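Glutamate racemase (Campylobacter jejuni, PDB 3UHF) belongs to the aspartate/glutamate/hydantoin racemase family of alpha/beta enzymes and holds D-glutamic acid in its pocket. Local coordinates at residues I87-A99 with L105-I117. Residues are numbered along the deposited sequence; the frame is centred on the assembly and turned at random.
With DGL (D-glutamic acid), chain C.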
ATOM      1  N   ILE A  87     -14.069 -14.237   2.374  1.00 49.68           N
ATOM      2  CA  ILE A  87     -12.609 -14.186   2.417  1.00 40.20           C
ATOM      3  C   ILE A  87     -12.067 -14.511   3.805  1.00 38.10           C
ATOM      4  O   ILE A  87     -12.741 -14.289   4.810  1.00 42.31           O
ATOM      5  CB  ILE A  87     -12.069 -12.820   1.973  1.00 32.57           C
ATOM      6  CG1 ILE A  87     -12.703 -11.699   2.798  1.00 30.72           C
ATOM      7  CG2 ILE A  87     -12.347 -12.593   0.494  1.00 38.54           C
ATOM      8  CD1 ILE A  87     -12.152 -10.309   2.455  1.00 31.94           C
ATOM      9  N   ASP A  88     -10.842 -15.028   3.846  1.00 37.39           N
ATOM     10  CA  ASP A  88     -10.199 -15.423   5.096  1.00 37.00           C
ATOM     11  C   ASP A  88      -9.594 -14.233   5.832  1.00 36.23           C
ATOM     12  O   ASP A  88      -9.464 -14.255   7.057  1.00 33.19           O
ATOM     13  CB  ASP A  88      -9.119 -16.472   4.836  1.00 44.68           C
ATOM     14  CG  ASP A  88      -9.693 -17.781   4.320  1.00 58.90           C
ATOM     15  OD1 ASP A  88     -10.847 -18.111   4.676  1.00 61.33           O
ATOM     16  OD2 ASP A  88      -8.989 -18.475   3.554  1.00 59.98           O
ATOM     17  N   MET A  89      -9.204 -13.211   5.072  1.00 29.25           N
ATOM     18  CA  MET A  89      -8.760 -11.952   5.640  1.00 26.08           C
ATOM     19  C   MET A  89      -8.752 -10.857   4.576  1.00 29.02           C
ATOM     20  O   MET A  89      -8.819 -11.131   3.376  1.00 31.11           O
ATOM     21  CB  MET A  89      -7.384 -12.073   6.299  1.00 33.74           C
ATOM     22  CG  MET A  89      -6.210 -12.084   5.362  1.00 35.81           C
ATOM     23  SD  MET A  89      -4.656 -12.252   6.284  1.00 47.65           S
ATOM     24  CE  MET A  89      -3.539 -12.670   4.963  1.00 50.31           C
ATOM     25  N   LEU A  90      -8.685  -9.619   5.036  1.00 25.19           N
ATOM     26  CA  LEU A  90      -8.706  -8.472   4.143  1.00 23.58           C
ATOM     27  C   LEU A  90      -7.457  -7.632   4.337  1.00 24.02           C
ATOM     28  O   LEU A  90      -7.121  -7.237   5.461  1.00 25.70           O
ATOM     29  CB  LEU A  90      -9.942  -7.619   4.403  1.00 23.69           C
ATOM     30  CG  LEU A  90      -9.993  -6.308   3.612  1.00 26.49           C
ATOM     31  CD1 LEU A  90      -9.969  -6.585   2.114  1.00 25.21           C
ATOM     32  CD2 LEU A  90     -11.233  -5.509   3.994  1.00 27.71           C
ATOM     33  N   ILE A  91      -6.778  -7.354   3.229  1.00 22.51           N
ATOM     34  CA  ILE A  91      -5.616  -6.492   3.235  1.00 21.74           C
ATOM     35  C   ILE A  91      -6.001  -5.139   2.651  1.00 22.15           C
ATOM     36  O   ILE A  91      -6.516  -5.059   1.526  1.00 20.79           O
ATOM     37  CB  ILE A  91      -4.475  -7.071   2.386  1.00 22.24           C
ATOM     38  CG1 ILE A  91      -4.129  -8.485   2.844  1.00 25.22           C
ATOM     39  CG2 ILE A  91      -3.249  -6.154   2.442  1.00 21.66           C
ATOM     40  CD1 ILE A  91      -3.852  -8.583   4.328  1.00 30.21           C
ATOM     41  N   ILE A  92      -5.780  -4.089   3.427  1.00 18.68           N
ATOM     42  CA  ILE A  92      -5.989  -2.721   2.944  1.00 17.46           C
ATOM     43  C   ILE A  92      -4.667  -2.239   2.345  1.00 19.96           C
ATOM     44  O   ILE A  92      -3.769  -1.812   3.070  1.00 22.51           O
ATOM     45  CB  ILE A  92      -6.416  -1.787   4.095  1.00 17.91           C
ATOM     46  CG1 ILE A  92      -7.612  -2.390   4.854  1.00 23.37           C
ATOM     47  CG2 ILE A  92      -6.745  -0.387   3.577  1.00 17.81           C
ATOM     48  CD1 ILE A  92      -8.830  -2.654   3.973  1.00 27.26           C
ATOM     49  N   ALA A  93      -4.539  -2.356   1.024  1.00 19.48           N
ATOM     50  CA  ALA A  93      -3.308  -1.988   0.322  1.00 21.34           C
ATOM     51  C   ALA A  93      -3.062  -0.490   0.418  1.00 22.44           C
ATOM     52  O   ALA A  93      -1.930  -0.028   0.353  1.00 18.69           O
ATOM     53  CB  ALA A  93      -3.389  -2.411  -1.162  1.00 19.87           C
ATOM     54  N   CYS A  94      -4.147   0.259   0.557  1.00 17.84           N
ATOM     55  CA  CYS A  94      -4.118   1.715   0.489  1.00 18.03           C
ATOM     56  C   CYS A  94      -3.542   2.313   1.770  1.00 18.59           C
ATOM     57  O   CYS A  94      -4.044   2.035   2.855  1.00 16.88           O
ATOM     58  CB  CYS A  94      -5.541   2.222   0.281  1.00 17.20           C
ATOM     59  SG  CYS A  94      -5.667   4.014   0.097  1.00 19.97           S
ATOM     60  N   ASN A  95      -2.501   3.133   1.645  1.00 15.54           N
ATOM     61  CA  ASN A  95      -1.902   3.759   2.812  1.00 16.81           C
ATOM     62  C   ASN A  95      -2.847   4.788   3.406  1.00 17.14           C
ATOM     63  O   ASN A  95      -2.859   4.995   4.618  1.00 15.13           O
ATOM     64  CB  ASN A  95      -0.566   4.419   2.461  1.00 14.49           C
ATOM     65  CG  ASN A  95       0.446   3.421   1.909  1.00 17.48           C
ATOM     66  OD1 ASN A  95       0.343   2.991   0.764  1.00 14.96           O
ATOM     67  ND2 ASN A  95       1.429   3.050   2.731  1.00 13.97           N
ATOM     68  N   THR A  96      -3.630   5.442   2.548  1.00 16.55           N
ATOM     69  CA  THR A  96      -4.560   6.462   3.018  1.00 16.20           C
ATOM     70  C   THR A  96      -5.678   5.819   3.827  1.00 16.92           C
ATOM     71  O   THR A  96      -5.975   6.249   4.948  1.00 18.70           O
ATOM     72  CB  THR A  96      -5.136   7.298   1.848  1.00 16.31           C
ATOM     73  OG1 THR A  96      -4.068   8.007   1.200  1.00 16.28           O
ATOM     74  CG2 THR A  96      -6.163   8.296   2.368  1.00 16.99           C
ATOM     75  N   ALA A  97      -6.278   4.765   3.272  1.00 16.86           N
ATOM     76  CA  ALA A  97      -7.272   3.996   4.012  1.00 19.85           C
ATOM     77  C   ALA A  97      -6.683   3.419   5.302  1.00 19.30           C
ATOM     78  O   ALA A  97      -7.355   3.373   6.343  1.00 20.67           O
ATOM     79  CB  ALA A  97      -7.841   2.881   3.142  1.00 18.33           C
ATOM     80  N   SER A  98      -5.433   2.974   5.232  1.00 14.98           N
ATOM     81  CA  SER A  98      -4.789   2.369   6.405  1.00 18.19           C
ATOM     82  C   SER A  98      -4.616   3.395   7.524  1.00 20.54           C
ATOM     83  O   SER A  98      -4.615   3.042   8.710  1.00 22.26           O
ATOM     84  CB  SER A  98      -3.425   1.751   6.042  1.00 17.91           C
ATOM     85  OG  SER A  98      -3.565   0.602   5.212  1.00 18.11           O
ATOM     86  N   ALA A  99      -4.472   4.658   7.134  1.00 18.36           N
ATOM     87  CA  ALA A  99      -4.251   5.743   8.077  1.00 20.39           C
ATOM     88  C   ALA A  99      -5.493   6.104   8.879  1.00 21.38           C
ATOM     89  O   ALA A  99      -5.377   6.662   9.965  1.00 22.60           O
ATOM     90  CB  ALA A  99      -3.693   6.992   7.363  1.00 19.50           C
ATOM     91  N   LEU A 105     -13.119  -0.667  10.395  1.00 23.96           N
ATOM     92  CA  LEU A 105     -13.180  -1.915   9.640  1.00 27.39           C
ATOM     93  C   LEU A 105     -13.156  -3.114  10.574  1.00 25.92           C
ATOM     94  O   LEU A 105     -13.933  -4.054  10.426  1.00 29.01           O
ATOM     95  CB  LEU A 105     -12.012  -2.002   8.650  1.00 22.62           C
ATOM     96  CG  LEU A 105     -12.122  -1.077   7.433  1.00 26.18           C
ATOM     97  CD1 LEU A 105     -10.817  -1.058   6.658  1.00 22.70           C
ATOM     98  CD2 LEU A 105     -13.269  -1.518   6.536  1.00 30.37           C
ATOM     99  N   ARG A 106     -12.254  -3.075  11.542  1.00 25.27           N
ATOM    100  CA  ARG A 106     -12.098  -4.190  12.461  1.00 27.36           C
ATOM    101  C   ARG A 106     -13.315  -4.347  13.369  1.00 32.06           C
ATOM    102  O   ARG A 106     -13.712  -5.461  13.700  1.00 34.22           O
ATOM    103  CB  ARG A 106     -10.820  -4.015  13.270  1.00 27.95           C
ATOM    104  CG  ARG A 106      -9.596  -4.283  12.434  1.00 28.81           C
ATOM    105  CD  ARG A 106      -8.347  -3.729  13.072  1.00 32.76           C
ATOM    106  NE  ARG A 106      -7.163  -4.143  12.335  1.00 33.06           N
ATOM    107  CZ  ARG A 106      -5.986  -3.539  12.423  1.00 37.56           C
ATOM    108  NH1 ARG A 106      -5.843  -2.482  13.212  1.00 31.87           N
ATOM    109  NH2 ARG A 106      -4.957  -3.983  11.711  1.00 34.60           N
ATOM    110  N   ALA A 107     -13.920  -3.228  13.751  1.00 34.71           N
ATOM    111  CA  ALA A 107     -15.107  -3.273  14.597  1.00 35.02           C
ATOM    112  C   ALA A 107     -16.260  -3.989  13.897  1.00 38.78           C
ATOM    113  O   ALA A 107     -17.124  -4.569  14.550  1.00 36.65           O
ATOM    114  CB  ALA A 107     -15.520  -1.866  15.007  1.00 31.52           C
ATOM    115  N   LYS A 108     -16.258  -3.966  12.568  1.00 35.31           N
ATOM    116  CA  LYS A 108     -17.361  -4.535  11.796  1.00 38.73           C
ATOM    117  C   LYS A 108     -17.052  -5.940  11.285  1.00 40.15           C
ATOM    118  O   LYS A 108     -17.910  -6.824  11.314  1.00 42.67           O
ATOM    119  CB  LYS A 108     -17.699  -3.621  10.618  1.00 33.49           C
ATOM    120  CG  LYS A 108     -18.878  -4.085   9.780  1.00 41.51           C
ATOM    121  CD  LYS A 108     -20.166  -4.050  10.580  1.00 51.77           C
ATOM    122  CE  LYS A 108     -21.387  -4.193   9.677  1.00 54.04           C
ATOM    123  NZ  LYS A 108     -21.526  -5.562   9.102  1.00 52.71           N
ATOM    124  N   ALA A 109     -15.822  -6.136  10.818  1.00 30.34           N
ATOM    125  CA  ALA A 109     -15.414  -7.394  10.189  1.00 31.66           C
ATOM    126  C   ALA A 109     -15.220  -8.532  11.192  1.00 35.70           C
ATOM    127  O   ALA A 109     -14.825  -8.305  12.334  1.00 37.26           O
ATOM    128  CB  ALA A 109     -14.129  -7.184   9.379  1.00 31.87           C
ATOM    129  N   HIS A 110     -15.486  -9.761  10.757  1.00 31.88           N
ATOM    130  CA  HIS A 110     -15.257 -10.921  11.612  1.00 33.44           C
ATOM    131  C   HIS A 110     -14.122 -11.790  11.091  1.00 35.66           C
ATOM    132  O   HIS A 110     -14.040 -12.976  11.391  1.00 43.55           O
ATOM    133  CB  HIS A 110     -16.549 -11.718  11.808  1.00 42.98           C
ATOM    134  CG  HIS A 110     -17.635 -10.920  12.454  1.00 42.87           C
ATOM    135  ND1 HIS A 110     -18.814 -10.608  11.812  1.00 46.90           N
ATOM    136  CD2 HIS A 110     -17.700 -10.331  13.670  1.00 40.48           C
ATOM    137  CE1 HIS A 110     -19.567  -9.879  12.615  1.00 44.30           C
ATOM    138  NE2 HIS A 110     -18.911  -9.690  13.745  1.00 47.68           N
ATOM    139  N   PHE A 111     -13.241 -11.176  10.310  1.00 32.14           N
ATOM    140  CA  PHE A 111     -11.994 -11.804   9.889  1.00 36.69           C
ATOM    141  C   PHE A 111     -10.883 -10.770  10.060  1.00 29.88           C
ATOM    142  O   PHE A 111     -11.173  -9.585  10.199  1.00 29.04           O
ATOM    143  CB  PHE A 111     -12.090 -12.285   8.439  1.00 39.41           C
ATOM    144  CG  PHE A 111     -12.771 -11.314   7.530  1.00 38.04           C
ATOM    145  CD1 PHE A 111     -12.102 -10.188   7.066  1.00 33.08           C
ATOM    146  CD2 PHE A 111     -14.083 -11.525   7.136  1.00 37.53           C
ATOM    147  CE1 PHE A 111     -12.735  -9.285   6.232  1.00 34.12           C
ATOM    148  CE2 PHE A 111     -14.719 -10.628   6.299  1.00 34.46           C
ATOM    149  CZ  PHE A 111     -14.041  -9.508   5.842  1.00 33.55           C
ATOM    150  N   PRO A 112      -9.613 -11.214  10.094  1.00 29.36           N
ATOM    151  CA  PRO A 112      -8.531 -10.242  10.275  1.00 30.19           C
ATOM    152  C   PRO A 112      -8.495  -9.196   9.167  1.00 28.11           C
ATOM    153  O   PRO A 112      -8.755  -9.519   8.008  1.00 29.75           O
ATOM    154  CB  PRO A 112      -7.270 -11.109  10.209  1.00 30.48           C
ATOM    155  CG  PRO A 112      -7.727 -12.471  10.652  1.00 33.02           C
ATOM    156  CD  PRO A 112      -9.126 -12.605  10.131  1.00 30.60           C
ATOM    157  N   VAL A 113      -8.182  -7.961   9.540  1.00 21.56           N
ATOM    158  CA  VAL A 113      -7.999  -6.870   8.589  1.00 22.16           C
ATOM    159  C   VAL A 113      -6.651  -6.228   8.881  1.00 27.74           C
ATOM    160  O   VAL A 113      -6.392  -5.813  10.012  1.00 28.80           O
ATOM    161  CB  VAL A 113      -9.110  -5.828   8.720  1.00 23.43           C
ATOM    162  CG1 VAL A 113      -8.896  -4.665   7.731  1.00 24.44           C
ATOM    163  CG2 VAL A 113     -10.479  -6.481   8.501  1.00 25.75           C
ATOM    164  N   TYR A 114      -5.787  -6.167   7.873  1.00 24.02           N
ATOM    165  CA  TYR A 114      -4.452  -5.586   8.028  1.00 20.91           C
ATOM    166  C   TYR A 114      -4.255  -4.478   7.010  1.00 21.83           C
ATOM    167  O   TYR A 114      -4.640  -4.640   5.850  1.00 25.48           O
ATOM    168  CB  TYR A 114      -3.375  -6.645   7.798  1.00 22.86           C
ATOM    169  CG  TYR A 114      -3.388  -7.741   8.843  1.00 25.01           C
ATOM    170  CD1 TYR A 114      -3.001  -7.474  10.148  1.00 28.54           C
ATOM    171  CD2 TYR A 114      -3.802  -9.030   8.528  1.00 29.18           C
ATOM    172  CE1 TYR A 114      -3.016  -8.467  11.120  1.00 28.69           C
ATOM    173  CE2 TYR A 114      -3.820 -10.036   9.497  1.00 31.91           C
ATOM    174  CZ  TYR A 114      -3.425  -9.740  10.783  1.00 33.52           C
ATOM    175  OH  TYR A 114      -3.437 -10.721  11.745  1.00 37.85           O
ATOM    176  N   GLY A 115      -3.658  -3.371   7.455  1.00 19.80           N
ATOM    177  CA  GLY A 115      -3.267  -2.273   6.579  1.00 18.30           C
ATOM    178  C   GLY A 115      -1.780  -2.403   6.302  1.00 19.13           C
ATOM    179  O   GLY A 115      -1.186  -3.447   6.616  1.00 22.55           O
ATOM    180  N   VAL A 116      -1.175  -1.364   5.730  1.00 17.23           N
ATOM    181  CA  VAL A 116       0.227  -1.421   5.337  1.00 15.56           C
ATOM    182  C   VAL A 116       1.144  -0.515   6.162  1.00 22.95           C
ATOM    183  O   VAL A 116       2.355  -0.500   5.955  1.00 20.65           O
ATOM    184  CB  VAL A 116       0.407  -1.088   3.839  1.00 16.83           C
ATOM    185  CG1 VAL A 116      -0.148  -2.219   2.968  1.00 18.98           C
ATOM    186  CG2 VAL A 116      -0.269   0.258   3.496  1.00 18.58           C
ATOM    187  N   ILE A 117       0.581   0.237   7.099  1.00 17.88           N
ATOM    188  CA  ILE A 117       1.388   1.210   7.830  1.00 14.96           C
ATOM    189  C   ILE A 117       2.258   0.553   8.910  1.00 19.66           C
ATOM    190  O   ILE A 117       3.459   0.814   8.977  1.00 19.38           O
ATOM    191  CB  ILE A 117       0.521   2.335   8.425  1.00 15.34           C
ATOM    192  CG1 ILE A 117      -0.127   3.124   7.280  1.00 14.56           C
ATOM    193  CG2 ILE A 117       1.362   3.254   9.288  1.00 16.30           C
ATOM    194  CD1 ILE A 117      -1.080   4.212   7.728  1.00 16.69           C
TER
HETATM  195  N   DGL C 260      -4.030   4.458  -2.630  1.00 20.48           N
HETATM  196  CA  DGL C 260      -3.627   5.764  -2.099  1.00 18.17           C
HETATM  197  C   DGL C 260      -2.543   5.591  -1.047  1.00 17.30           C
HETATM  198  O   DGL C 260      -1.863   4.557  -0.996  1.00 18.20           O
HETATM  199  CB  DGL C 260      -3.102   6.668  -3.214  1.00 14.84           C
HETATM  200  CG  DGL C 260      -4.189   7.118  -4.189  1.00 20.22           C
HETATM  201  CD  DGL C 260      -5.275   7.888  -3.466  1.00 25.53           C
HETATM  202  OE1 DGL C 260      -6.367   7.317  -3.247  1.00 20.42           O
HETATM  203  OE2 DGL C 260      -5.018   9.049  -3.084  1.00 18.98           O
HETATM  204  OXT DGL C 260      -2.311   6.498  -0.259  1.00 19.23           O
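Strand 89-92 runs parallel to the edge strand 113-114, L90 beside V113 and I91 beside Y114: L90 N bonds to P112 O, L90 O takes Y114 N, and I92 N reaches Y114 O at 2.7 Å. On the L90 and V113 side, the F111 ring is sandwiched, I87 CG1 over one face (4.2 Å to the centroid) and A109 CB over the other, while L90 CB meets F111 CE1 at 3.7 Å. Further along, I92 CD1 and L105 CD1 touch tip to tip. The I91 and Y114 side carries a Met-aromatic contact: M89 SD lies in the plane of the Y114 ring, at its edge, 4.0 Å from CE2, and Y114 OH bonds to E239. This is a right-handed beta-alpha-beta crossover, helices 95-100 and 102-108 linking neighbouring strands of a parallel sheet. Beyond strand 89-92, S98 OG, set beside its own backbone N (chi1 -69°), gives its proton to C94 O and accepts V116 N at 3.1 Å. V116 CG1 lies against I92 O and CG2 against A93 O, both at 3.6 Å. I117 CD1 packs on A99 CB. C94 is the N-cap, its SG accepting A97 N; N95 N and T96 OG1 donate to the alpha-carboxylate of D-glutamic acid, T96 OG1 2.7 Å from OXT.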